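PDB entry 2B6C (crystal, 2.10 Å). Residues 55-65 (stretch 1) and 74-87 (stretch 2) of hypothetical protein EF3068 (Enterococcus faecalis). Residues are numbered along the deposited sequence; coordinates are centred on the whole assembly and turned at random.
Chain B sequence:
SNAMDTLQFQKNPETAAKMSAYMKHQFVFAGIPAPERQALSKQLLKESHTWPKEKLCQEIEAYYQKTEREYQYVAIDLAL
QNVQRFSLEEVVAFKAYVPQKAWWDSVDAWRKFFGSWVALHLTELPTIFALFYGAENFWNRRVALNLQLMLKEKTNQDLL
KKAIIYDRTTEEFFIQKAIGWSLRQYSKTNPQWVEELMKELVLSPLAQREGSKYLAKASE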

# COMPACT_ATOMS: atom_id res chain seq x y z
N LYS B 55 -14.96 8.90 10.00
CA LYS B 55 -14.40 8.30 11.21
C LYS B 55 -12.88 8.47 11.23
O LYS B 55 -12.33 8.84 12.28
CB LYS B 55 -14.82 6.82 11.36
CG LYS B 55 -14.30 6.19 12.65
CD LYS B 55 -14.79 4.76 12.84
CE LYS B 55 -14.12 4.13 14.05
NZ LYS B 55 -14.64 2.75 14.29
N LEU B 56 -12.21 8.22 10.09
CA LEU B 56 -10.75 8.35 9.99
C LEU B 56 -10.28 9.76 10.36
O LEU B 56 -9.34 9.91 11.14
CB LEU B 56 -10.23 7.92 8.61
CG LEU B 56 -8.70 8.04 8.34
CD1 LEU B 56 -7.82 7.30 9.38
CD2 LEU B 56 -8.37 7.62 6.91
N CYS B 57 -10.91 10.79 9.80
CA CYS B 57 -10.57 12.18 10.14
C CYS B 57 -10.83 12.51 11.61
O CYS B 57 -10.04 13.21 12.25
CB CYS B 57 -11.34 13.18 9.24
SG CYS B 57 -10.96 12.91 7.46
N GLN B 58 -11.93 12.00 12.14
CA GLN B 58 -12.26 12.21 13.54
C GLN B 58 -11.29 11.54 14.49
O GLN B 58 -11.02 12.05 15.57
CB GLN B 58 -13.68 11.73 13.83
CG GLN B 58 -14.77 12.71 13.36
CD GLN B 58 -16.15 12.07 13.40
OE1 GLN B 58 -16.29 10.83 13.43
NE2 GLN B 58 -17.18 12.90 13.41
N GLU B 59 -10.81 10.36 14.12
CA GLU B 59 -9.86 9.61 14.93
C GLU B 59 -8.50 10.30 14.89
O GLU B 59 -7.82 10.44 15.90
CB GLU B 59 -9.76 8.16 14.45
CG GLU B 59 -11.01 7.34 14.71
CD GLU B 59 -11.00 6.64 16.08
OE1 GLU B 59 -9.96 6.63 16.76
OE2 GLU B 59 -12.04 6.08 16.46
N ILE B 60 -8.10 10.75 13.70
CA ILE B 60 -6.83 11.47 13.59
C ILE B 60 -6.89 12.69 14.50
O ILE B 60 -5.97 12.95 15.27
CB ILE B 60 -6.51 11.87 12.13
CG1 ILE B 60 -6.14 10.62 11.33
CG2 ILE B 60 -5.37 12.90 12.08
CD1 ILE B 60 -6.05 10.83 9.85
N GLU B 61 -7.98 13.44 14.41
CA GLU B 61 -8.16 14.60 15.24
C GLU B 61 -8.17 14.25 16.75
O GLU B 61 -7.48 14.91 17.52
CB GLU B 61 -9.41 15.39 14.79
CG GLU B 61 -9.86 16.49 15.76
CD GLU B 61 -8.91 17.71 15.83
OE1 GLU B 61 -7.99 17.89 14.97
OE2 GLU B 61 -9.10 18.54 16.75
N ALA B 62 -8.95 13.26 17.16
CA ALA B 62 -8.94 12.84 18.59
C ALA B 62 -7.56 12.42 19.12
O ALA B 62 -7.18 12.87 20.20
CB ALA B 62 -10.00 11.77 18.88
N TYR B 63 -6.79 11.62 18.38
CA TYR B 63 -5.42 11.27 18.81
C TYR B 63 -4.49 12.50 18.88
O TYR B 63 -3.65 12.62 19.77
CB TYR B 63 -4.80 10.18 17.94
CG TYR B 63 -5.33 8.79 18.27
CD1 TYR B 63 -4.86 8.10 19.39
CD2 TYR B 63 -6.29 8.18 17.48
CE1 TYR B 63 -5.37 6.85 19.72
CE2 TYR B 63 -6.80 6.95 17.78
CZ TYR B 63 -6.33 6.27 18.91
OH TYR B 63 -6.83 5.03 19.22
N TYR B 64 -4.65 13.43 17.93
CA TYR B 64 -3.77 14.60 17.89
C TYR B 64 -4.01 15.47 19.10
O TYR B 64 -3.10 16.08 19.64
CB TYR B 64 -3.96 15.40 16.60
CG TYR B 64 -2.71 16.16 16.20
CD1 TYR B 64 -1.68 15.52 15.51
CD2 TYR B 64 -2.53 17.50 16.57
CE1 TYR B 64 -0.53 16.20 15.17
CE2 TYR B 64 -1.35 18.22 16.23
CZ TYR B 64 -0.37 17.56 15.52
OH TYR B 64 0.81 18.20 15.17
N GLN B 65 -5.25 15.50 19.58
CA GLN B 65 -5.57 16.37 20.70
C GLN B 65 -5.36 15.71 22.09
O GLN B 65 -5.49 16.38 23.10
CB GLN B 65 -6.98 16.98 20.52
CG GLN B 65 -7.22 17.70 19.14
CD GLN B 65 -6.17 18.79 18.75
OE1 GLN B 65 -5.52 19.42 19.61
NE2 GLN B 65 -6.01 19.03 17.43
N VAL B 74 0.91 8.74 16.75
CA VAL B 74 -0.18 7.87 16.34
C VAL B 74 -1.09 8.53 15.31
O VAL B 74 -1.34 7.94 14.26
CB VAL B 74 -1.02 7.29 17.53
CG1 VAL B 74 -2.26 6.53 17.00
CG2 VAL B 74 -0.15 6.40 18.38
N ALA B 75 -1.54 9.75 15.58
CA ALA B 75 -2.32 10.51 14.59
C ALA B 75 -1.67 10.60 13.19
O ALA B 75 -2.33 10.37 12.17
CB ALA B 75 -2.65 11.92 15.10
N ILE B 76 -0.39 10.94 13.16
CA ILE B 76 0.31 11.12 11.87
C ILE B 76 0.51 9.77 11.17
O ILE B 76 0.42 9.68 9.93
CB ILE B 76 1.66 11.89 12.02
CG1 ILE B 76 1.37 13.25 12.70
CG2 ILE B 76 2.30 12.10 10.63
CD1 ILE B 76 2.60 14.09 13.18
N ASP B 77 0.72 8.70 11.96
CA ASP B 77 0.78 7.33 11.40
C ASP B 77 -0.56 6.94 10.78
O ASP B 77 -0.59 6.29 9.76
CB ASP B 77 1.18 6.28 12.47
CG ASP B 77 2.68 6.21 12.69
OD1 ASP B 77 3.48 6.77 11.88
OD2 ASP B 77 3.08 5.58 13.70
N LEU B 78 -1.67 7.35 11.39
CA LEU B 78 -2.98 7.08 10.80
C LEU B 78 -3.14 7.72 9.41
O LEU B 78 -3.68 7.11 8.48
CB LEU B 78 -4.13 7.55 11.71
CG LEU B 78 -4.35 6.68 12.94
CD1 LEU B 78 -5.25 7.40 13.95
CD2 LEU B 78 -5.01 5.35 12.55
N ALA B 79 -2.65 8.95 9.30
CA ALA B 79 -2.66 9.68 8.07
C ALA B 79 -1.70 9.05 7.07
O ALA B 79 -2.05 8.80 5.92
CB ALA B 79 -2.32 11.17 8.33
N LEU B 80 -0.48 8.78 7.52
CA LEU B 80 0.52 8.15 6.66
C LEU B 80 0.07 6.79 6.09
O LEU B 80 0.27 6.51 4.92
CB LEU B 80 1.80 7.94 7.45
CG LEU B 80 2.88 8.99 7.30
CD1 LEU B 80 3.76 8.88 8.55
CD2 LEU B 80 3.65 8.65 6.00
N GLN B 81 -0.50 5.95 6.95
CA GLN B 81 -1.00 4.63 6.54
C GLN B 81 -2.16 4.67 5.54
O GLN B 81 -2.35 3.73 4.78
CB GLN B 81 -1.43 3.81 7.77
CG GLN B 81 -0.28 3.33 8.66
CD GLN B 81 0.98 2.89 7.90
OE1 GLN B 81 1.95 3.66 7.75
NE2 GLN B 81 0.99 1.65 7.43
N ASN B 82 -2.94 5.74 5.58
CA ASN B 82 -4.11 5.89 4.73
C ASN B 82 -3.90 6.95 3.64
O ASN B 82 -4.86 7.48 3.09
CB ASN B 82 -5.34 6.23 5.59
CG ASN B 82 -5.74 5.08 6.50
OD1 ASN B 82 -6.49 4.19 6.09
ND2 ASN B 82 -5.22 5.07 7.74
N VAL B 83 -2.64 7.23 3.33
CA VAL B 83 -2.25 8.31 2.43
C VAL B 83 -3.00 8.26 1.07
O VAL B 83 -3.46 9.29 0.58
CB VAL B 83 -0.68 8.36 2.26
CG1 VAL B 83 -0.12 7.06 1.62
CG2 VAL B 83 -0.19 9.62 1.55
N GLN B 84 -3.15 7.06 0.51
CA GLN B 84 -3.86 6.81 -0.74
C GLN B 84 -5.34 7.18 -0.73
O GLN B 84 -5.90 7.45 -1.79
CB GLN B 84 -3.71 5.35 -1.16
CG GLN B 84 -2.33 5.02 -1.54
CD GLN B 84 -2.24 3.70 -2.27
OE1 GLN B 84 -2.20 2.63 -1.66
NE2 GLN B 84 -2.19 3.78 -3.60
N ARG B 85 -5.95 7.17 0.46
CA ARG B 85 -7.37 7.46 0.64
C ARG B 85 -7.75 8.95 0.57
O ARG B 85 -8.93 9.28 0.42
CB ARG B 85 -7.86 6.89 1.99
CG ARG B 85 -7.75 5.35 2.08
CD ARG B 85 -8.35 4.86 3.41
NE ARG B 85 -9.76 5.24 3.49
CZ ARG B 85 -10.53 5.17 4.57
NH1 ARG B 85 -10.07 4.70 5.73
NH2 ARG B 85 -11.79 5.58 4.48
N PHE B 86 -6.75 9.84 0.66
CA PHE B 86 -7.06 11.27 0.66
C PHE B 86 -7.07 11.91 -0.72
O PHE B 86 -6.13 11.74 -1.49
CB PHE B 86 -6.13 12.04 1.60
CG PHE B 86 -6.10 11.49 2.97
CD1 PHE B 86 -7.23 11.57 3.79
CD2 PHE B 86 -4.96 10.87 3.45
CE1 PHE B 86 -7.23 11.03 5.05
CE2 PHE B 86 -4.94 10.31 4.75
CZ PHE B 86 -6.08 10.41 5.53
N SER B 87 -8.12 12.69 -0.99
CA SER B 87 -8.17 13.56 -2.16
C SER B 87 -7.31 14.79 -1.92
O SER B 87 -6.85 15.02 -0.80
CB SER B 87 -9.61 14.01 -2.37
OG SER B 87 -10.03 14.71 -1.22

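What holds two helices together when no hydrogen bond passes between them? Helix 55-65 and helix 74-81 run nearly antiparallel, at 155°, with their axes 8.4 Å apart at closest approach, and the contact, burying 554 Å² over both sides, rests on apolar packing. The tightest point is Ile60 against Ala75, whose CA atoms lie 4.7 Å apart. Ala75 points its CB toward the first helix, and that single methyl sits 3.5 Å from Ile60 O, 4.0 Å from Tyr63 CB and 3.8 Å from Tyr64 CD1. Alanine suits this place because its small side chain lets the opposing backbone come close while still covering three neighbours.

How does Ile60 reach its partners when its CA-to-CB bond points sideways? Its chi1 of -71° (m) and chi2 of 170° (t) extend the longer branch along the second stretch. Ile60 CG1 lies 3.7 Å from Leu78 CB, and Ile60 CD1 continues to 4.0 Å from Ala79 CB and 4.3 Å from Phe86 CZ. The other branch serves a different neighbour, with Ile60 CG2 4.2 Å from Ala75 CB. A branched side chain thus fills the space along several residues at once, and the short side chain of Ala79 leaves room for the end of the isoleucine.

Why do the two tyrosines, adjacent in sequence, meet the second helix so differently? Tyr63 points toward it, and with chi1 at -78° (m) and chi2 at -78° it offers a ring face to Val74: Val74 CG1 stands 4.0 Å from the centroid of the Tyr63 ring, only 17° off the normal, in a CH-pi contact. With chi1 at 173° (t), Val74 sets CG1 over the ring and leaves CG2 farther from it. Leu78, in its m,t rotamer, brings its CD1 to 3.8 Å from Tyr63 CD2, obliquely to the ring. Tyr64 starts sideways, and its chi1 of -153° (t) carries the ring nearer, so that its edge meets Ala75 CB and Ile76 CD1, the latter 4.3 Å from Tyr64 CE1. Ile76 itself points away, but its extended m,t side chain brings that methyl back. Both rings can be buried without stranding a polar group, since their hydroxyls are hydrogen-bonded elsewhere in the structure.

What does Leu56 do where the second helix gives way to a turn? It points toward the other stretch and, at 97 Å², has more of its surface covered than any other residue here. Its t,p rotamer places CD1 4.4 Å from Leu78 CB, while Leu56 CD2 lies 3.6 Å from Asn82 CB and 3.9 Å from Phe86 CZ. The same methyl covers one face of the Arg85 guanidinium, 3.6 Å from Arg85 NH1; the flat group can pack there while NH1 and NH2 are hydrogen-bonded elsewhere in the structure. Asn82, chi1 -67° (m), turns its amide back on the preceding helix, donating from Asn82 ND2 to Leu78 O at 2.7 Å and 176°, which leaves its CB to meet the leucine.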